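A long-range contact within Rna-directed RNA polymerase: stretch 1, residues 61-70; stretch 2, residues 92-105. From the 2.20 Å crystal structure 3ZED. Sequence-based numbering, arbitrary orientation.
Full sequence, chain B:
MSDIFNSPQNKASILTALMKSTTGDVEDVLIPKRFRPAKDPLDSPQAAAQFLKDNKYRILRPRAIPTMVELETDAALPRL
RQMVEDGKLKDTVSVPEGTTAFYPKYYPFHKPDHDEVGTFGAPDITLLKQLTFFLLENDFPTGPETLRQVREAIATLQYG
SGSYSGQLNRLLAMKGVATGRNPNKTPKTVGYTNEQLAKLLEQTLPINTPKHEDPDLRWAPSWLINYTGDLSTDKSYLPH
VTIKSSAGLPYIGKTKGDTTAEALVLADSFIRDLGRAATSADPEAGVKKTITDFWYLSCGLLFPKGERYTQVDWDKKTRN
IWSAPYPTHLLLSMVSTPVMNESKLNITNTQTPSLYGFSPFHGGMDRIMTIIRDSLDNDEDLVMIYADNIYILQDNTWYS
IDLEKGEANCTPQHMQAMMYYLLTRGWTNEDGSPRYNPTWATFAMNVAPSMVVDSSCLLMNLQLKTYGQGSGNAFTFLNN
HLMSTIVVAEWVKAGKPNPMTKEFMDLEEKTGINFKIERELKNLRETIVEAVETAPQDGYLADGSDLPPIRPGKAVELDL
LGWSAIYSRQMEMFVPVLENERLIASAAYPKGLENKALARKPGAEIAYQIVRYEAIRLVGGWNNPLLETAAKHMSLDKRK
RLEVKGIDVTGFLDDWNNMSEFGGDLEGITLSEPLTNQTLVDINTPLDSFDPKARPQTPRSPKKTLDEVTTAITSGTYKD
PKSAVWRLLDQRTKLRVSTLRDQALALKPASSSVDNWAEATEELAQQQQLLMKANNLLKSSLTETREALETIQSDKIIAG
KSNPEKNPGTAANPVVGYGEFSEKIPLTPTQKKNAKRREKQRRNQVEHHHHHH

Stretch 1 61-70: RPRAIPTMVE
Stretch 2, residues 92-105: TVSVPEGTTAFYPK

Residues 65-70 form an extended strand, and 92-95 run against its far end: the two axes approach to 4.3 Å and their N-to-C directions differ by 166°, so the pairing is antiparallel. V69 and V95 are a hydrogen-bonded pair (CA-CA 5.2 Å), with V69 N to V95 O at 2.8 Å and V95 N to V69 O at 3.0 Å. They are flanked by non-hydrogen-bonded pairs, M68 with P96 and E70 with S94, each 4.5 Å between CA atoms, where CA-H...O contacts take over: M68 CA to V95 O and S94 CA to V69 O, both 3.4 Å.

The second stretch turns a corner at P96 and again at T99 and T100, yet resumes pairing with the start of the same strand. I65 and F102 are joined by I65 N to F102 O and F102 N to I65 O, both 2.8 Å, with N-H...O angles of 175° and 154°. P66 lies beside A101 at a CA-CA distance of 4.0 Å; their side chains diverge. Between these two ladders T67 bridges the corner. T67 N donates to T100 O (2.9 Å), while T67 O accepts from G98 N (2.8 Å) and, weakly, from E97 N (3.3 Å, 132°). Backbone angles in stretch 1 stay extended, from -109/136 at I65 through -63/141 at T67 to -122/124 at V69; the corners fall at P96 (-75/87), T99 (-78/-21) and T100 (-105/166), while E97 between them has psi -9°.

T67 and T100, both p rotamers, join their hydroxyls in a hydrogen bond, OG1 to OG1 3.0 Å. G98 leaves the space this requires: an ideal CB on it would lie 1.9 Å from T67 OG1, a clash. At the far end, T92 (chi1 p) donates from OG1 to E70 OE2 at 3.0 Å; E70 has chi1 t, chi2 121° and chi3 67°.

Two aromatic rings cover the other end. F102 (chi1 72°, chi2 -89°) places one ring face over I65 CB, 4.1 Å from CB to the ring centroid and 23° off the normal, a CH-pi contact. I65 (m, t) also brings CG2 to 3.6 Å from F102 CE1 and CD1 to 3.8 Å from P104 CG. M68 (m, m, t) reaches the ring edge, CE to F102 CE1 4.2 Å, and packs CE 3.8 Å from P96 CG. Y103 (chi1 -68°, chi2 -76°) starts away from stretch 1, but its ring returns: A64 CB sits over one face, 4.2 Å from the centroid, and P62 CB lies 3.8 Å from Y103 CD1.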

ATOM      1  N   ARG B  61      15.086 -15.341  19.662  1.00 64.57           N
ATOM      2  CA  ARG B  61      15.977 -16.504  19.614  1.00 66.20           C
ATOM      3  C   ARG B  61      15.857 -17.024  18.163  1.00 68.35           C
ATOM      4  O   ARG B  61      14.722 -17.157  17.674  1.00 65.88           O
ATOM      5  CB  ARG B  61      15.607 -17.556  20.678  1.00 68.12           C
ATOM      6  N   PRO B  62      16.963 -17.112  17.383  1.00 65.30           N
ATOM      7  CA  PRO B  62      16.808 -17.407  15.946  1.00 64.04           C
ATOM      8  C   PRO B  62      16.246 -18.793  15.664  1.00 68.77           C
ATOM      9  O   PRO B  62      16.629 -19.785  16.299  1.00 70.71           O
ATOM     10  CB  PRO B  62      18.223 -17.237  15.378  1.00 66.31           C
ATOM     11  CG  PRO B  62      19.133 -17.395  16.546  1.00 72.66           C
ATOM     12  CD  PRO B  62      18.380 -16.904  17.745  1.00 67.88           C
ATOM     13  N   ARG B  63      15.313 -18.838  14.707  1.00 62.55           N
ATOM     14  CA  ARG B  63      14.689 -20.073  14.266  1.00 62.37           C
ATOM     15  C   ARG B  63      15.342 -20.509  12.955  1.00 67.26           C
ATOM     16  O   ARG B  63      15.819 -19.666  12.189  1.00 66.56           O
ATOM     17  CB  ARG B  63      13.176 -19.911  14.135  1.00 57.75           C
ATOM     18  CG  ARG B  63      12.495 -19.538  15.445  1.00 60.61           C
ATOM     19  CD  ARG B  63      11.390 -18.518  15.239  1.00 61.92           C
ATOM     20  NE  ARG B  63      11.874 -17.311  14.571  1.00 58.65           N
ATOM     21  CZ  ARG B  63      11.113 -16.273  14.239  1.00 72.16           C
ATOM     22  NH1 ARG B  63       9.814 -16.276  14.512  1.00 52.88           N
ATOM     23  NH2 ARG B  63      11.645 -15.228  13.622  1.00 62.65           N
ATOM     24  N   ALA B  64      15.405 -21.823  12.723  1.00 64.99           N
ATOM     25  CA  ALA B  64      16.060 -22.404  11.553  1.00 65.56           C
ATOM     26  C   ALA B  64      15.049 -22.959  10.533  1.00 67.83           C
ATOM     27  O   ALA B  64      13.933 -23.324  10.894  1.00 67.20           O
ATOM     28  CB  ALA B  64      17.022 -23.503  11.998  1.00 68.77           C
ATOM     29  N   ILE B  65      15.458 -23.033   9.267  1.00 63.94           N
ATOM     30  CA  ILE B  65      14.629 -23.545   8.174  1.00 63.84           C
ATOM     31  C   ILE B  65      15.206 -24.892   7.745  1.00 71.80           C
ATOM     32  O   ILE B  65      16.425 -24.960   7.580  1.00 72.86           O
ATOM     33  CB  ILE B  65      14.598 -22.518   6.998  1.00 64.40           C
ATOM     34  CG1 ILE B  65      13.882 -21.224   7.408  1.00 62.11           C
ATOM     35  CG2 ILE B  65      13.996 -23.120   5.711  1.00 65.35           C
ATOM     36  CD1 ILE B  65      14.198 -19.992   6.554  1.00 63.92           C
ATOM     37  N   PRO B  66      14.397 -25.958   7.502  1.00 70.13           N
ATOM     38  CA  PRO B  66      14.992 -27.231   7.043  1.00 72.62           C
ATOM     39  C   PRO B  66      15.707 -27.062   5.694  1.00 76.48           C
ATOM     40  O   PRO B  66      15.323 -26.202   4.890  1.00 73.67           O
ATOM     41  CB  PRO B  66      13.787 -28.180   6.942  1.00 74.69           C
ATOM     42  CG  PRO B  66      12.726 -27.553   7.779  1.00 77.13           C
ATOM     43  CD  PRO B  66      12.930 -26.078   7.620  1.00 70.64           C
ATOM     44  N   THR B  67      16.767 -27.867   5.468  1.00 74.55           N
ATOM     45  CA  THR B  67      17.579 -27.788   4.252  1.00 74.38           C
ATOM     46  C   THR B  67      16.728 -28.138   3.008  1.00 78.06           C
ATOM     47  O   THR B  67      15.825 -28.976   3.094  1.00 77.25           O
ATOM     48  CB  THR B  67      18.858 -28.615   4.402  1.00 77.41           C
ATOM     49  OG1 THR B  67      18.546 -29.962   4.760  1.00 83.13           O
ATOM     50  CG2 THR B  67      19.776 -28.037   5.452  1.00 70.51           C
ATOM     51  N   MET B  68      16.951 -27.398   1.894  1.00 74.74           N
ATOM     52  CA  MET B  68      16.204 -27.563   0.648  1.00 74.66           C
ATOM     53  C   MET B  68      16.424 -28.929   0.035  1.00 79.40           C
ATOM     54  O   MET B  68      17.547 -29.436   0.013  1.00 81.23           O
ATOM     55  CB  MET B  68      16.543 -26.476  -0.396  1.00 76.19           C
ATOM     56  CG  MET B  68      16.113 -25.095  -0.010  1.00 78.12           C
ATOM     57  SD  MET B  68      14.364 -24.951   0.428  1.00 81.80           S
ATOM     58  CE  MET B  68      14.421 -23.524   1.442  1.00 76.36           C
ATOM     59  N   VAL B  69      15.334 -29.506  -0.479  1.00 75.27           N
ATOM     60  CA  VAL B  69      15.291 -30.808  -1.144  1.00 76.55           C
ATOM     61  C   VAL B  69      14.753 -30.595  -2.549  1.00 81.13           C
ATOM     62  O   VAL B  69      13.666 -30.034  -2.711  1.00 79.33           O
ATOM     63  CB  VAL B  69      14.437 -31.831  -0.350  1.00 80.58           C
ATOM     64  CG1 VAL B  69      14.220 -33.113  -1.150  1.00 82.28           C
ATOM     65  CG2 VAL B  69      15.064 -32.136   1.009  1.00 81.45           C
ATOM     66  N   GLU B  70      15.513 -31.021  -3.557  1.00 80.44           N
ATOM     67  CA  GLU B  70      15.109 -30.913  -4.956  1.00 81.06           C
ATOM     68  C   GLU B  70      14.109 -32.055  -5.296  1.00 86.21           C
ATOM     69  O   GLU B  70      14.523 -33.199  -5.471  1.00 87.56           O
ATOM     70  CB  GLU B  70      16.360 -30.938  -5.864  1.00 84.31           C
ATOM     71  CG  GLU B  70      16.101 -30.594  -7.321  1.00 96.78           C
ATOM     72  CD  GLU B  70      16.873 -29.406  -7.860  1.00114.22           C
ATOM     73  OE1 GLU B  70      18.116 -29.498  -7.967  1.00106.82           O
ATOM     74  OE2 GLU B  70      16.228 -28.390  -8.204  1.00113.56           O
ATOM     75  N   THR B  92      11.772 -29.220 -11.546  1.00100.80           N
ATOM     76  CA  THR B  92      12.140 -29.485 -10.156  1.00100.06           C
ATOM     77  C   THR B  92      11.716 -28.333  -9.256  1.00 99.29           C
ATOM     78  O   THR B  92      11.679 -27.179  -9.692  1.00 96.28           O
ATOM     79  CB  THR B  92      13.639 -29.750 -10.004  1.00110.19           C
ATOM     80  OG1 THR B  92      14.378 -28.649 -10.535  1.00109.76           O
ATOM     81  CG2 THR B  92      14.077 -31.063 -10.638  1.00111.11           C
ATOM     82  N   VAL B  93      11.416 -28.659  -7.988  1.00 94.94           N
ATOM     83  CA  VAL B  93      10.994 -27.703  -6.964  1.00 91.71           C
ATOM     84  C   VAL B  93      11.856 -27.921  -5.693  1.00 94.06           C
ATOM     85  O   VAL B  93      12.024 -29.058  -5.254  1.00 95.83           O
ATOM     86  CB  VAL B  93       9.449 -27.791  -6.710  1.00 94.52           C
ATOM     87  CG1 VAL B  93       9.012 -29.113  -6.074  1.00 95.88           C
ATOM     88  CG2 VAL B  93       8.937 -26.608  -5.911  1.00 91.96           C
ATOM     89  N   SER B  94      12.451 -26.844  -5.151  1.00 87.46           N
ATOM     90  CA  SER B  94      13.284 -26.928  -3.947  1.00 87.13           C
ATOM     91  C   SER B  94      12.429 -26.599  -2.723  1.00 87.86           C
ATOM     92  O   SER B  94      11.893 -25.502  -2.626  1.00 84.89           O
ATOM     93  CB  SER B  94      14.499 -26.012  -4.059  1.00 90.72           C
ATOM     94  OG  SER B  94      14.101 -24.674  -4.309  1.00100.27           O
ATOM     95  N   VAL B  95      12.240 -27.573  -1.822  1.00 85.94           N
ATOM     96  CA  VAL B  95      11.363 -27.405  -0.656  1.00 84.30           C
ATOM     97  C   VAL B  95      12.103 -27.660   0.681  1.00 86.76           C
ATOM     98  O   VAL B  95      12.965 -28.536   0.739  1.00 87.08           O
ATOM     99  CB  VAL B  95      10.084 -28.279  -0.765  1.00 89.05           C
ATOM    100  CG1 VAL B  95       9.200 -27.825  -1.925  1.00 87.91           C
ATOM    101  CG2 VAL B  95      10.420 -29.757  -0.898  1.00 91.51           C
ATOM    102  N   PRO B  96      11.777 -26.896   1.760  1.00 81.99           N
ATOM    103  CA  PRO B  96      12.460 -27.117   3.050  1.00 82.69           C
ATOM    104  C   PRO B  96      11.942 -28.382   3.738  1.00 87.62           C
ATOM    105  O   PRO B  96      11.016 -28.319   4.545  1.00 86.14           O
ATOM    106  CB  PRO B  96      12.147 -25.838   3.851  1.00 82.38           C
ATOM    107  CG  PRO B  96      11.303 -24.961   2.954  1.00 84.66           C
ATOM    108  CD  PRO B  96      10.775 -25.815   1.864  1.00 80.95           C
ATOM    109  N   GLU B  97      12.537 -29.536   3.394  1.00 86.90           N
ATOM    110  CA  GLU B  97      12.146 -30.859   3.889  1.00 88.92           C
ATOM    111  C   GLU B  97      13.297 -31.654   4.520  1.00 94.22           C
ATOM    112  O   GLU B  97      13.043 -32.716   5.098  1.00 95.58           O
ATOM    113  CB  GLU B  97      11.577 -31.687   2.727  1.00 91.71           C
ATOM    114  CG  GLU B  97      10.062 -31.714   2.643  1.00105.53           C
ATOM    115  CD  GLU B  97       9.497 -32.542   1.501  1.00137.28           C
ATOM    116  OE1 GLU B  97      10.036 -33.638   1.219  1.00134.32           O
ATOM    117  OE2 GLU B  97       8.488 -32.102   0.903  1.00137.99           O
ATOM    118  N   GLY B  98      14.529 -31.159   4.385  1.00 90.15           N
ATOM    119  CA  GLY B  98      15.747 -31.811   4.870  1.00 91.65           C
ATOM    120  C   GLY B  98      15.797 -32.149   6.346  1.00 94.67           C
ATOM    121  O   GLY B  98      15.093 -31.534   7.155  1.00 92.87           O
ATOM    122  N   THR B  99      16.656 -33.128   6.702  1.00 92.07           N
ATOM    123  CA  THR B  99      16.837 -33.625   8.075  1.00 92.71           C
ATOM    124  C   THR B  99      17.692 -32.655   8.892  1.00 94.85           C
ATOM    125  O   THR B  99      17.627 -32.660  10.122  1.00 95.73           O
ATOM    126  CB  THR B  99      17.406 -35.054   8.088  1.00 98.56           C
ATOM    127  OG1 THR B  99      18.517 -35.152   7.195  1.00 93.27           O
ATOM    128  CG2 THR B  99      16.361 -36.094   7.724  1.00 99.15           C
ATOM    129  N   THR B 100      18.467 -31.811   8.198  1.00 88.62           N
ATOM    130  CA  THR B 100      19.308 -30.765   8.779  1.00 86.62           C
ATOM    131  C   THR B 100      18.616 -29.424   8.534  1.00 84.66           C
ATOM    132  O   THR B 100      17.670 -29.357   7.748  1.00 82.22           O
ATOM    133  CB  THR B 100      20.722 -30.831   8.195  1.00 97.20           C
ATOM    134  OG1 THR B 100      20.640 -30.763   6.773  1.00 95.60           O
ATOM    135  CG2 THR B 100      21.464 -32.103   8.604  1.00100.95           C
ATOM    136  N   ALA B 101      19.055 -28.370   9.219  1.00 79.64           N
ATOM    137  CA  ALA B 101      18.446 -27.052   9.080  1.00 76.67           C
ATOM    138  C   ALA B 101      19.492 -25.958   8.894  1.00 80.67           C
ATOM    139  O   ALA B 101      20.695 -26.209   9.056  1.00 82.72           O
ATOM    140  CB  ALA B 101      17.586 -26.751  10.297  1.00 76.15           C
ATOM    141  N   PHE B 102      19.033 -24.743   8.551  1.00 74.00           N
ATOM    142  CA  PHE B 102      19.916 -23.601   8.380  1.00 72.76           C
ATOM    143  C   PHE B 102      19.286 -22.317   8.913  1.00 74.25           C
ATOM    144  O   PHE B 102      18.067 -22.127   8.805  1.00 71.98           O
ATOM    145  CB  PHE B 102      20.322 -23.431   6.900  1.00 74.36           C
ATOM    146  CG  PHE B 102      19.242 -22.922   5.964  1.00 74.08           C
ATOM    147  CD1 PHE B 102      18.384 -23.807   5.321  1.00 77.65           C
ATOM    148  CD2 PHE B 102      19.105 -21.555   5.702  1.00 73.12           C
ATOM    149  CE1 PHE B 102      17.390 -23.333   4.459  1.00 76.36           C
ATOM    150  CE2 PHE B 102      18.107 -21.084   4.833  1.00 73.72           C
ATOM    151  CZ  PHE B 102      17.258 -21.972   4.221  1.00 72.56           C
ATOM    152  N   TYR B 103      20.132 -21.417   9.438  1.00 71.13           N
ATOM    153  CA  TYR B 103      19.695 -20.089   9.873  1.00 68.58           C
ATOM    154  C   TYR B 103      19.752 -19.155   8.678  1.00 68.94           C
ATOM    155  O   TYR B 103      20.816 -19.019   8.071  1.00 68.96           O
ATOM    156  CB  TYR B 103      20.529 -19.559  11.040  1.00 70.55           C
ATOM    157  CG  TYR B 103      20.293 -20.341  12.306  1.00 74.64           C
ATOM    158  CD1 TYR B 103      19.136 -20.157  13.056  1.00 75.41           C
ATOM    159  CD2 TYR B 103      21.218 -21.279  12.751  1.00 78.60           C
ATOM    160  CE1 TYR B 103      18.900 -20.895  14.212  1.00 77.00           C
ATOM    161  CE2 TYR B 103      21.000 -22.013  13.917  1.00 81.15           C
ATOM    162  CZ  TYR B 103      19.837 -21.816  14.644  1.00 87.91           C
ATOM    163  OH  TYR B 103      19.609 -22.525  15.795  1.00 92.40           O
ATOM    164  N   PRO B 104      18.616 -18.546   8.276  1.00 63.29           N
ATOM    165  CA  PRO B 104      18.649 -17.647   7.110  1.00 61.66           C
ATOM    166  C   PRO B 104      19.434 -16.357   7.398  1.00 67.83           C
ATOM    167  O   PRO B 104      19.539 -15.909   8.554  1.00 68.06           O
ATOM    168  CB  PRO B 104      17.175 -17.382   6.845  1.00 61.34           C
ATOM    169  CG  PRO B 104      16.524 -17.505   8.191  1.00 65.12           C
ATOM    170  CD  PRO B 104      17.263 -18.606   8.874  1.00 63.21           C
ATOM    171  N   LYS B 105      20.041 -15.802   6.339  1.00 63.96           N
ATOM    172  CA  LYS B 105      20.874 -14.605   6.407  1.00 62.84           C
ATOM    173  C   LYS B 105      20.526 -13.683   5.256  1.00 64.92           C
ATOM    174  O   LYS B 105      20.489 -14.124   4.099  1.00 64.73           O
ATOM    175  CB  LYS B 105      22.374 -14.976   6.388  1.00 66.78           C
ATOM    176  CG  LYS B 105      22.861 -15.645   7.670  1.00 77.08           C
ATOM    177  CD  LYS B 105      24.179 -16.355   7.483  1.00 82.39           C
ATOM    178  CE  LYS B 105      24.502 -17.225   8.664  1.00 89.51           C
ATOM    179  NZ  LYS B 105      25.845 -17.835   8.527  1.00101.78           N
TER